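Local coordinates for alpha-fucosidase from Bifidobacterium bifidum, a protein that is a 1,2-alpha-L-fucosidase of glycoside hydrolase family 95, an enzyme that cleaves alpha-1,2-linked L-fucose from glycans, in two crystal structures: PDB 2EAB (chain A, 1.12 Å), residues T721-G726 and D759-F764; PDB 2EAC (chain B, 2.10 Å), residues T721-G726 and D759-F764. One frame, after least-squares fit of the local backbone (RMSD 0.69 Å); residues are numbered along the deposited sequences.

Structure 1 (2EAB); sequences TGWAIG and DYHAPF.
Trp723 NE1 and His761 NE2 meet at one water, water 1, which accepts from the indole at 2.8 Å and lies 2.9 Å from the imidazole nitrogen. The two side chains run alongside each other; with CG anti to the backbone N (chi1 180°), the imidazole of His761 sits beside the indole and NE2 meets the water. The other ring nitrogen, His761 ND1, donates to Ala762 O at 2.9 Å, which fixes the rotation of the imidazole. Thr721 lies against the backbone of His761, its CB 3.3 Å from His761 O and 3.4 Å from Tyr760 O; its OG1 donates to His761 O at 2.6 Å. Next to it Gly722, at positive phi (50°), brings CA to 3.4 Å from Asp759 OD2, while Asp759 OD1 is bonded to Gln748. The contact joins the start of helix 722-734 to the loop before helix 767-780 in the catalytic domain, probably an (alpha/alpha)6 barrel.

Structure 2 (2EAC); sequences TGWAIG and DYHAPF. With DFU ((2S,3R,4S,5R)-2-methylpiperidine-3,4,5-triol), chain C.
DFU O3, a hydroxyl of the bound iminosugar, is gripped by two rings: it shares a hydrogen bond of 2.7 Å with His761 NE2, and Trp723 NE1 donates to it at 3.0 Å. Both side chains run alongside each other; with CG anti to the backbone N (chi1 179°), the imidazole of His761 sits beside the indole and NE2 meets O3. His761 ND1 donates to Ala762 O at 2.9 Å, which fixes the rotation of the imidazole. Thr721 lies against the backbone of His761, its CB 3.5 Å from His761 O. It is also the N-cap of the helix, where OG1 accepts from Ala724 N at 3.1 Å and lies over the indole face of Trp723, offset toward the rim. Gly722, helical at phi -50°, brings CA to 3.2 Å from Asp759 OD1, while Asp759 OD2 accepts from water 2. His679, Arg678 and Asn424 also bond DFU, consistent with a fucose-binding pocket.

Comparison
The main difference is the bound group. DFU is bound in structure 2; in structure 1 1,2-ethanediol lies at this place, wholly or in part, so neither site is empty. The hydroxyl O3 of DFU stands where water 1 is found between Trp723(A) and His761(A), and meets Trp723(B) NE1 and His761(B) NE2. His761(B) keeps the place of His761(A), with the bond from ND1 to Ala762(A) O and Ala762(B) O found in both, and Asp759(B) keeps that of Asp759(A).

Beside the ligand, the chain entering the helix is rearranged. The CA atoms of Thr721(A) and Thr721(B) are 2.1 Å apart after superposition, and those of Gly722(A) and Gly722(B) 1.8 Å apart. Phi goes from 50° at Gly722(A) to -50° at Gly722(B), and from -138° at Thr721(A) to -62° at Thr721(B). The OG1 atoms of Thr721(A) and Thr721(B) stand 3.5 Å apart after superposition. The bond from Thr721(A) OG1 to His761(A) O is lost, Thr721(B) OG1 and His761(B) O being 4.9 Å apart, and the approach of Thr721(A) CB to Tyr760(A) O goes too. The touch of CB on the histidine carbonyl stays: Thr721(A) CB to His761(A) O is 3.3 Å, Thr721(B) CB to His761(B) O 3.5 Å. In return Thr721(B) OG1 accepts from Ala724(B) N at 3.1 Å, capping the helix, and makes a close contact, not a bond, with Trp723(B) NE1. The hydroxyl thus exchanges a bond across the contact for one within its own segment.

Structure 1 (2EAB)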
# COMPACT_ATOMS: atom_id res chain seq x y z
N THR A 721 4.65 7.91 13.78
CA THR A 721 5.05 8.20 12.42
C THR A 721 4.85 6.98 11.53
O THR A 721 4.65 5.86 12.02
CB THR A 721 6.54 8.56 12.36
OG1 THR A 721 7.30 7.46 12.88
CG2 THR A 721 6.85 9.83 13.16
N GLY A 722 4.92 7.21 10.23
CA GLY A 722 4.95 6.14 9.24
C GLY A 722 3.85 5.10 9.41
O GLY A 722 2.69 5.44 9.64
N TRP A 723 4.23 3.83 9.32
CA TRP A 723 3.25 2.74 9.38
C TRP A 723 2.53 2.71 10.72
O TRP A 723 1.36 2.30 10.79
CB TRP A 723 3.89 1.37 9.08
CG TRP A 723 4.96 0.98 10.05
CD1 TRP A 723 6.30 1.13 9.90
CD2 TRP A 723 4.77 0.37 11.34
NE1 TRP A 723 6.97 0.67 11.01
CE2 TRP A 723 6.05 0.20 11.91
CE3 TRP A 723 3.64 -0.04 12.07
CZ2 TRP A 723 6.23 -0.35 13.18
CZ3 TRP A 723 3.83 -0.58 13.33
CH2 TRP A 723 5.12 -0.74 13.87
N ALA A 724 3.20 3.14 11.79
CA ALA A 724 2.60 3.04 13.12
C ALA A 724 1.42 3.99 13.27
O ALA A 724 0.36 3.60 13.75
CB ALA A 724 3.64 3.28 14.20
N ILE A 725 1.59 5.24 12.84
CA ILE A 725 0.48 6.18 12.88
C ILE A 725 -0.63 5.76 11.90
O ILE A 725 -1.82 5.86 12.23
CB ILE A 725 0.92 7.67 12.72
CG1 ILE A 725 -0.19 8.61 13.20
CG2 ILE A 725 1.34 7.99 11.30
CD1 ILE A 725 -0.49 8.51 14.67
N GLY A 726 -0.25 5.27 10.72
CA GLY A 726 -1.24 4.76 9.76
C GLY A 726 -2.09 3.65 10.35
O GLY A 726 -3.32 3.66 10.23
N ASP A 759 4.58 11.16 3.51
CA ASP A 759 4.62 10.57 4.84
C ASP A 759 6.04 10.19 5.20
O ASP A 759 6.80 9.72 4.34
CB ASP A 759 3.72 9.33 4.88
CG ASP A 759 3.85 8.55 6.18
OD1 ASP A 759 3.19 8.91 7.17
OD2 ASP A 759 4.59 7.54 6.20
N TYR A 760 6.39 10.36 6.47
CA TYR A 760 7.70 9.96 6.91
C TYR A 760 7.72 9.14 8.18
O TYR A 760 6.84 9.24 9.03
CB TYR A 760 8.67 11.14 6.96
CG TYR A 760 8.56 12.14 8.09
CD1 TYR A 760 9.16 11.90 9.33
CD2 TYR A 760 7.94 13.38 7.90
CE1 TYR A 760 9.11 12.84 10.36
CE2 TYR A 760 7.89 14.33 8.92
CZ TYR A 760 8.47 14.05 10.14
OH TYR A 760 8.45 14.97 11.16
N HIS A 761 8.77 8.32 8.26
CA HIS A 761 9.00 7.39 9.36
C HIS A 761 9.87 7.96 10.51
O HIS A 761 9.59 7.64 11.66
CB HIS A 761 9.55 6.07 8.78
CG HIS A 761 9.85 5.01 9.79
ND1 HIS A 761 11.02 4.99 10.51
CD2 HIS A 761 9.15 3.91 10.15
CE1 HIS A 761 11.02 3.92 11.30
NE2 HIS A 761 9.90 3.25 11.10
N ALA A 762 10.93 8.75 10.29
CA ALA A 762 11.59 9.07 9.02
C ALA A 762 12.45 7.88 8.58
O ALA A 762 12.73 6.99 9.39
CB ALA A 762 12.47 10.30 9.22
N PRO A 763 12.89 7.85 7.31
CA PRO A 763 12.69 8.79 6.22
C PRO A 763 11.34 8.60 5.53
O PRO A 763 10.44 7.94 6.08
CB PRO A 763 13.84 8.43 5.27
CG PRO A 763 13.96 6.95 5.42
CD PRO A 763 13.73 6.71 6.89
N PHE A 764 11.19 9.19 4.35
CA PHE A 764 9.98 9.03 3.53
C PHE A 764 9.62 7.55 3.42
O PHE A 764 10.46 6.73 3.03
CB PHE A 764 10.22 9.62 2.14
CG PHE A 764 9.28 9.12 1.06
CD1 PHE A 764 7.90 9.13 1.23
CD2 PHE A 764 9.80 8.69 -0.15
CE1 PHE A 764 7.05 8.68 0.20
CE2 PHE A 764 8.97 8.25 -1.17
CZ PHE A 764 7.59 8.24 -1.00
O HOH W 1 9.78 0.37 11.26

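Structure 2 (2EAC)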
# COMPACT_ATOMS: atom_id res chain seq x y z
N THR B 721 6.01 6.55 14.17
CA THR B 721 6.36 6.58 12.73
C THR B 721 5.07 6.74 11.92
O THR B 721 4.01 6.31 12.35
CB THR B 721 7.08 5.28 12.30
OG1 THR B 721 6.15 4.20 12.31
CG2 THR B 721 8.20 4.91 13.26
N GLY B 722 5.15 7.31 10.74
CA GLY B 722 3.98 7.46 9.88
C GLY B 722 3.16 6.19 9.67
O GLY B 722 1.93 6.23 9.71
N TRP B 723 3.85 5.06 9.44
CA TRP B 723 3.13 3.81 9.23
C TRP B 723 2.47 3.30 10.52
O TRP B 723 1.38 2.70 10.48
CB TRP B 723 4.03 2.72 8.61
CG TRP B 723 5.08 2.11 9.52
CD1 TRP B 723 6.44 2.41 9.54
CD2 TRP B 723 4.88 1.12 10.54
NE1 TRP B 723 7.07 1.67 10.52
CE2 TRP B 723 6.15 0.86 11.14
CE3 TRP B 723 3.75 0.43 11.02
CZ2 TRP B 723 6.32 -0.05 12.16
CZ3 TRP B 723 3.93 -0.48 12.05
CH2 TRP B 723 5.21 -0.72 12.61
N ALA B 724 3.15 3.51 11.65
CA ALA B 724 2.64 3.08 12.94
C ALA B 724 1.38 3.88 13.25
O ALA B 724 0.41 3.35 13.78
CB ALA B 724 3.70 3.28 14.01
N ILE B 725 1.39 5.16 12.91
CA ILE B 725 0.18 5.97 13.04
C ILE B 725 -0.88 5.49 12.02
O ILE B 725 -2.07 5.47 12.33
CB ILE B 725 0.47 7.50 12.90
CG1 ILE B 725 1.51 8.00 13.94
CG2 ILE B 725 -0.84 8.33 13.12
CD1 ILE B 725 2.02 9.47 13.65
N GLY B 726 -0.45 5.12 10.82
CA GLY B 726 -1.40 4.62 9.79
C GLY B 726 -2.10 3.33 10.23
O GLY B 726 -3.33 3.18 10.04
N ASP B 759 4.55 10.58 3.19
CA ASP B 759 4.60 10.04 4.55
C ASP B 759 6.06 9.79 4.97
O ASP B 759 6.88 9.43 4.15
CB ASP B 759 3.82 8.71 4.61
CG ASP B 759 3.99 8.02 5.92
OD1 ASP B 759 3.29 8.44 6.87
OD2 ASP B 759 4.82 7.08 6.02
N TYR B 760 6.37 9.98 6.25
CA TYR B 760 7.70 9.69 6.72
C TYR B 760 7.79 8.88 8.00
O TYR B 760 6.93 8.91 8.90
CB TYR B 760 8.57 10.94 6.77
CG TYR B 760 8.31 11.97 7.88
CD1 TYR B 760 8.85 11.82 9.16
CD2 TYR B 760 7.63 13.17 7.59
CE1 TYR B 760 8.67 12.80 10.14
CE2 TYR B 760 7.46 14.17 8.56
CZ TYR B 760 7.96 13.97 9.84
OH TYR B 760 7.79 14.95 10.79
N HIS B 761 8.87 8.14 8.09
CA HIS B 761 9.12 7.27 9.21
C HIS B 761 9.82 8.00 10.41
O HIS B 761 9.40 7.76 11.53
CB HIS B 761 9.87 6.04 8.67
CG HIS B 761 10.25 5.03 9.69
ND1 HIS B 761 11.24 5.25 10.63
CD2 HIS B 761 9.82 3.76 9.89
CE1 HIS B 761 11.38 4.17 11.37
NE2 HIS B 761 10.53 3.24 10.94
N ALA B 762 10.84 8.87 10.24
CA ALA B 762 11.57 9.22 9.03
C ALA B 762 12.59 8.13 8.66
O ALA B 762 12.97 7.29 9.50
CB ALA B 762 12.31 10.59 9.24
N PRO B 763 13.05 8.11 7.39
CA PRO B 763 12.78 8.99 6.25
C PRO B 763 11.44 8.69 5.52
O PRO B 763 10.59 7.97 6.06
CB PRO B 763 13.97 8.70 5.32
CG PRO B 763 14.26 7.24 5.56
CD PRO B 763 14.02 7.05 7.05
N PHE B 764 11.26 9.26 4.33
CA PHE B 764 10.13 8.97 3.45
C PHE B 764 9.91 7.48 3.35
O PHE B 764 10.84 6.75 2.98
CB PHE B 764 10.40 9.53 2.04
CG PHE B 764 9.53 8.91 0.93
CD1 PHE B 764 8.15 8.75 1.08
CD2 PHE B 764 10.12 8.53 -0.29
CE1 PHE B 764 7.35 8.20 0.03
CE2 PHE B 764 9.32 7.96 -1.36
CZ PHE B 764 7.93 7.82 -1.18
C1 DFU C . 10.55 -2.71 9.93
C2 DFU C . 9.87 -1.66 10.80
C3 DFU C . 10.45 -0.26 10.53
C4 DFU C . 10.34 0.09 9.04
C5 DFU C . 11.03 -0.99 8.18
C6 DFU C . 10.87 -0.69 6.68
O4 DFU C . 8.95 0.15 8.66
O3 DFU C . 9.76 0.71 11.32
O2 DFU C . 9.97 -2.03 12.20
N5 DFU C . 10.48 -2.28 8.53
O HOH W 2 6.39 5.37 7.74